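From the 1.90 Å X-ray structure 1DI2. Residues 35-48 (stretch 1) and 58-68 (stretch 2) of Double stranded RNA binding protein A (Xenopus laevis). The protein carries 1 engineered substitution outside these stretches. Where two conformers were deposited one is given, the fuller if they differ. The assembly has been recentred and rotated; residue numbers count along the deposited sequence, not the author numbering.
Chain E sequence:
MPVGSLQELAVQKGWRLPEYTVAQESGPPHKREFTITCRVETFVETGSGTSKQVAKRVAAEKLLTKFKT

Stretch 1, residues 35-48: TITCRVETFVETGS
Stretch 2 (58-68) VAAEKLLTKFK

Packing of a β-hairpin (residues 35-48) against a helix (58-68) in double stranded RNA binding protein A. At the centre lies Leu63, the residue most covered by the opposing stretch. Its CA-CB bond points sideways, but chi1 t (-163°) and chi2 at 142° bring its end to the sheet: CD1 lies 3.4 Å from Cys38 SG and 3.3 Å from Cys38 O, CD2 3.4 Å from Val40 CG1, and CG 3.8 Å from Phe43 CB. A branched leucine thus reaches both strands at once. Cys38 (chi1 t) and Val40 (chi1 p) are small, buried, and directed toward the helix, as is Ile36 (m, t), while the intervening Thr37 and Arg39 point away, the alternation expected of an extended strand.

One helical turn earlier, Ala59 allows close approach: its CB is 3.8 Å from Cys38 CB, 3.6 Å from Ile36 O and 3.7 Å from Gly47 N. The backbones come nearest here, Gly47 CA to Ala59 CA 3.9 Å, against 5.6 Å from Glu45 CA to Leu63 CA. Gly47 has no side chain, and a CB on it would clash, falling 2.2 Å from Ala59 N; Val58 (chi1 t) instead sets CG1 3.7 Å from Gly47 CA.

The hairpin strands, 35-40 and 43-48, join through a type II' turn from Val40 to Phe43, with Glu41 at phi/psi 53/-113° and Thr42 at -111/9°. Antiparallel pairing follows Ile36-Gly47, Cys38-Glu45 and Val40-Phe43, each bonded in both directions, N to O. The helix, with phi/psi near -65/-40° and regular i to i+4 backbone bonds, runs at 40° to the first strand and 142° to the second; axes approach to 7.7 and 6.3 Å. Together the stretches bury 722 Å².

Toward the turn, Phe43 (chi1 m, chi2 81°) extends the apolar patch along the helix. Its CZ meets Phe67 CD1 at 3.7 Å; Phe67 has chi1 t, chi2 70°, and the rings are oblique, centroids 5.9 Å apart and planes at 70°.

At the polar edge, Glu45 points its CA-CB bond toward the helix, its CG lying 3.9 Å from Lys62 CB and 3.9 Å from Leu63 N. With chi1 -100° and chi2 m, its carboxylate turns back to its own strand, where Thr46 N donates to Glu45 OE2 (2.8 Å). The methylenes therefore cover the helix while OE2 is held by the strand's own backbone. Lys62 (m, t, t, t) extends along Thr46, and its NZ donates to Thr46 O at 3.1 Å, the single direct hydrogen bond between the stretches. Lys66, all t, reaches the second strand and the turn before it through water: NZ donates to water 2 (2.5 Å), which donates to Val44 O (2.8 Å), and to water 1 (2.8 Å), which donates to Thr42 O (3.2 Å). Water 4 accepts from Lys62 NZ (3.3 Å) and bonds Ser48 OG (2.9 Å), closing the far end.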

# COMPACT_ATOMS: atom_id res chain seq x y z
N THR E 35 14.70 -1.02 -0.97
CA THR E 35 15.03 -2.06 -0.01
C THR E 35 15.63 -1.34 1.19
O THR E 35 16.53 -0.51 1.06
CB THR E 35 16.04 -3.06 -0.60
OG1 THR E 35 15.45 -3.72 -1.72
CG2 THR E 35 16.39 -4.12 0.45
N ILE E 36 15.08 -1.64 2.37
CA ILE E 36 15.54 -1.02 3.60
C ILE E 36 16.03 -2.09 4.56
O ILE E 36 15.44 -3.16 4.65
CB ILE E 36 14.40 -0.21 4.24
CG1 ILE E 36 14.14 1.03 3.39
CG2 ILE E 36 14.73 0.13 5.72
CD1 ILE E 36 13.11 1.98 3.96
N THR E 37 17.13 -1.81 5.24
CA THR E 37 17.67 -2.74 6.22
C THR E 37 17.31 -2.24 7.62
O THR E 37 17.45 -1.05 7.93
CB THR E 37 19.22 -2.86 6.10
OG1 THR E 37 19.57 -3.42 4.83
CG2 THR E 37 19.79 -3.79 7.20
N CYS E 38 16.80 -3.15 8.44
CA CYS E 38 16.43 -2.81 9.81
C CYS E 38 17.37 -3.53 10.77
O CYS E 38 17.43 -4.76 10.78
CB CYS E 38 14.99 -3.22 10.11
SG CYS E 38 14.53 -2.99 11.87
N ARG E 39 18.10 -2.76 11.57
CA ARG E 39 19.02 -3.31 12.56
C ARG E 39 18.65 -2.89 13.96
O ARG E 39 18.45 -1.70 14.23
CB ARG E 39 20.45 -2.83 12.28
CG ARG E 39 21.15 -3.52 11.14
CD ARG E 39 22.51 -2.89 10.89
NE ARG E 39 23.36 -3.73 10.04
CZ ARG E 39 24.04 -4.78 10.48
NH1 ARG E 39 24.00 -5.14 11.76
NH2 ARG E 39 24.77 -5.49 9.62
N VAL E 40 18.55 -3.87 14.85
CA VAL E 40 18.26 -3.60 16.24
C VAL E 40 18.84 -4.70 17.12
O VAL E 40 18.72 -5.88 16.79
CB VAL E 40 16.75 -3.45 16.54
CG1 VAL E 40 16.04 -4.80 16.41
CG2 VAL E 40 16.57 -2.85 17.90
N GLU E 41 19.50 -4.30 18.21
CA GLU E 41 20.11 -5.25 19.13
C GLU E 41 21.02 -6.16 18.32
O GLU E 41 21.99 -5.74 17.70
CB GLU E 41 19.03 -6.09 19.85
CG GLU E 41 19.46 -6.61 21.22
CD GLU E 41 19.75 -8.12 21.29
OE1 GLU E 41 19.68 -8.81 20.25
OE2 GLU E 41 20.05 -8.61 22.40
N THR E 42 20.62 -7.41 18.25
CA THR E 42 21.41 -8.36 17.52
C THR E 42 20.76 -8.88 16.21
O THR E 42 21.26 -9.80 15.56
CB THR E 42 21.77 -9.52 18.50
OG1 THR E 42 23.15 -9.84 18.35
CG2 THR E 42 20.90 -10.77 18.27
N PHE E 43 19.64 -8.26 15.83
CA PHE E 43 18.92 -8.65 14.61
C PHE E 43 19.19 -7.75 13.41
O PHE E 43 19.45 -6.55 13.54
CB PHE E 43 17.41 -8.64 14.86
CG PHE E 43 16.98 -9.44 16.05
CD1 PHE E 43 17.08 -8.91 17.33
CD2 PHE E 43 16.49 -10.74 15.90
CE1 PHE E 43 16.70 -9.64 18.45
CE2 PHE E 43 16.10 -11.49 17.03
CZ PHE E 43 16.21 -10.93 18.30
N VAL E 44 19.10 -8.35 12.22
CA VAL E 44 19.29 -7.62 10.99
C VAL E 44 18.34 -8.24 9.99
O VAL E 44 18.35 -9.45 9.78
CB VAL E 44 20.72 -7.76 10.44
CG1 VAL E 44 20.93 -6.72 9.34
CG2 VAL E 44 21.75 -7.61 11.54
N GLU E 45 17.49 -7.40 9.40
CA GLU E 45 16.54 -7.87 8.39
C GLU E 45 16.40 -6.86 7.27
O GLU E 45 16.66 -5.68 7.44
CB GLU E 45 15.17 -8.15 9.02
CG GLU E 45 14.89 -9.62 9.30
CD GLU E 45 14.95 -10.49 8.04
OE1 GLU E 45 14.63 -11.70 8.14
OE2 GLU E 45 15.32 -9.99 6.96
N THR E 46 15.96 -7.35 6.12
CA THR E 46 15.78 -6.49 4.97
C THR E 46 14.32 -6.56 4.51
O THR E 46 13.66 -7.59 4.64
CB THR E 46 16.66 -6.92 3.81
OG1 THR E 46 16.19 -8.17 3.31
CG2 THR E 46 18.10 -7.09 4.28
N GLY E 47 13.83 -5.44 3.99
CA GLY E 47 12.47 -5.38 3.50
C GLY E 47 12.47 -4.56 2.23
O GLY E 47 13.28 -3.62 2.10
N SER E 48 11.57 -4.88 1.31
CA SER E 48 11.48 -4.15 0.04
C SER E 48 10.03 -3.78 -0.27
O SER E 48 9.10 -4.42 0.23
CB SER E 48 12.05 -4.99 -1.10
OG SER E 48 11.38 -6.23 -1.20
N VAL E 58 7.92 -3.39 5.97
CA VAL E 58 8.23 -4.79 5.70
C VAL E 58 9.47 -5.25 6.48
O VAL E 58 9.48 -6.34 7.06
CB VAL E 58 8.42 -5.02 4.19
CG1 VAL E 58 8.92 -6.45 3.92
CG2 VAL E 58 7.08 -4.78 3.47
N ALA E 59 10.50 -4.40 6.50
CA ALA E 59 11.72 -4.71 7.23
C ALA E 59 11.40 -4.86 8.73
O ALA E 59 11.88 -5.78 9.38
CB ALA E 59 12.75 -3.59 7.02
N ALA E 60 10.56 -3.98 9.27
CA ALA E 60 10.20 -4.06 10.69
C ALA E 60 9.38 -5.31 11.00
O ALA E 60 9.62 -5.97 12.00
CB ALA E 60 9.42 -2.80 11.12
N GLU E 61 8.43 -5.65 10.14
CA GLU E 61 7.61 -6.84 10.34
C GLU E 61 8.47 -8.11 10.30
O GLU E 61 8.27 -9.03 11.10
CB GLU E 61 6.51 -6.94 9.27
CG GLU E 61 5.54 -5.77 9.32
CD GLU E 61 4.42 -5.85 8.28
OE1 GLU E 61 4.35 -6.83 7.51
OE2 GLU E 61 3.59 -4.91 8.24
N LYS E 62 9.42 -8.16 9.37
CA LYS E 62 10.28 -9.33 9.27
C LYS E 62 11.13 -9.49 10.52
O LYS E 62 11.35 -10.60 11.01
CB LYS E 62 11.21 -9.24 8.07
CG LYS E 62 10.55 -9.44 6.72
CD LYS E 62 11.61 -9.53 5.65
CE LYS E 62 11.02 -9.85 4.30
NZ LYS E 62 12.09 -9.94 3.28
N LEU E 63 11.62 -8.37 11.04
CA LEU E 63 12.46 -8.42 12.23
C LEU E 63 11.68 -8.93 13.44
O LEU E 63 12.20 -9.71 14.23
CB LEU E 63 13.09 -7.05 12.47
CG LEU E 63 14.29 -7.08 13.41
CD1 LEU E 63 15.34 -6.11 12.94
CD2 LEU E 63 13.86 -6.80 14.83
N LEU E 64 10.43 -8.50 13.57
CA LEU E 64 9.56 -8.94 14.66
C LEU E 64 9.29 -10.43 14.53
O LEU E 64 9.23 -11.16 15.53
CB LEU E 64 8.25 -8.17 14.63
CG LEU E 64 8.37 -6.70 15.03
CD1 LEU E 64 7.06 -5.97 14.75
CD2 LEU E 64 8.73 -6.64 16.50
N THR E 65 9.10 -10.88 13.29
CA THR E 65 8.84 -12.28 13.01
C THR E 65 10.12 -13.08 13.33
O THR E 65 10.04 -14.22 13.82
CB THR E 65 8.41 -12.48 11.54
OG1 THR E 65 7.04 -12.04 11.39
CG2 THR E 65 8.55 -13.93 11.11
N LYS E 66 11.28 -12.49 13.08
CA LYS E 66 12.53 -13.20 13.40
C LYS E 66 12.71 -13.19 14.91
O LYS E 66 13.31 -14.10 15.49
CB LYS E 66 13.74 -12.53 12.73
CG LYS E 66 15.03 -13.30 12.93
CD LYS E 66 16.17 -12.71 12.12
CE LYS E 66 17.45 -13.51 12.34
NZ LYS E 66 18.57 -12.96 11.55
N PHE E 67 12.17 -12.16 15.55
CA PHE E 67 12.29 -12.04 16.99
C PHE E 67 11.46 -13.09 17.71
O PHE E 67 11.91 -13.62 18.73
CB PHE E 67 11.85 -10.65 17.47
CG PHE E 67 11.73 -10.53 18.97
CD1 PHE E 67 12.86 -10.55 19.79
CD2 PHE E 67 10.47 -10.48 19.57
CE1 PHE E 67 12.73 -10.52 21.19
CE2 PHE E 67 10.34 -10.45 20.96
CZ PHE E 67 11.47 -10.48 21.77
N LYS E 68 10.25 -13.35 17.21
CA LYS E 68 9.37 -14.34 17.82
C LYS E 68 9.96 -15.73 17.64
O LYS E 68 9.64 -16.65 18.39
CB LYS E 68 7.98 -14.29 17.19
CG LYS E 68 7.22 -13.00 17.43
CD LYS E 68 5.82 -13.08 16.84
CE LYS E 68 5.02 -11.82 17.12
NZ LYS E 68 3.63 -11.92 16.58
O HOH W 1 20.33 -11.06 12.73
O HOH W 2 18.23 -12.20 9.23
O HOH W 3 11.85 -12.83 9.52
O HOH W 4 10.78 -7.93 1.07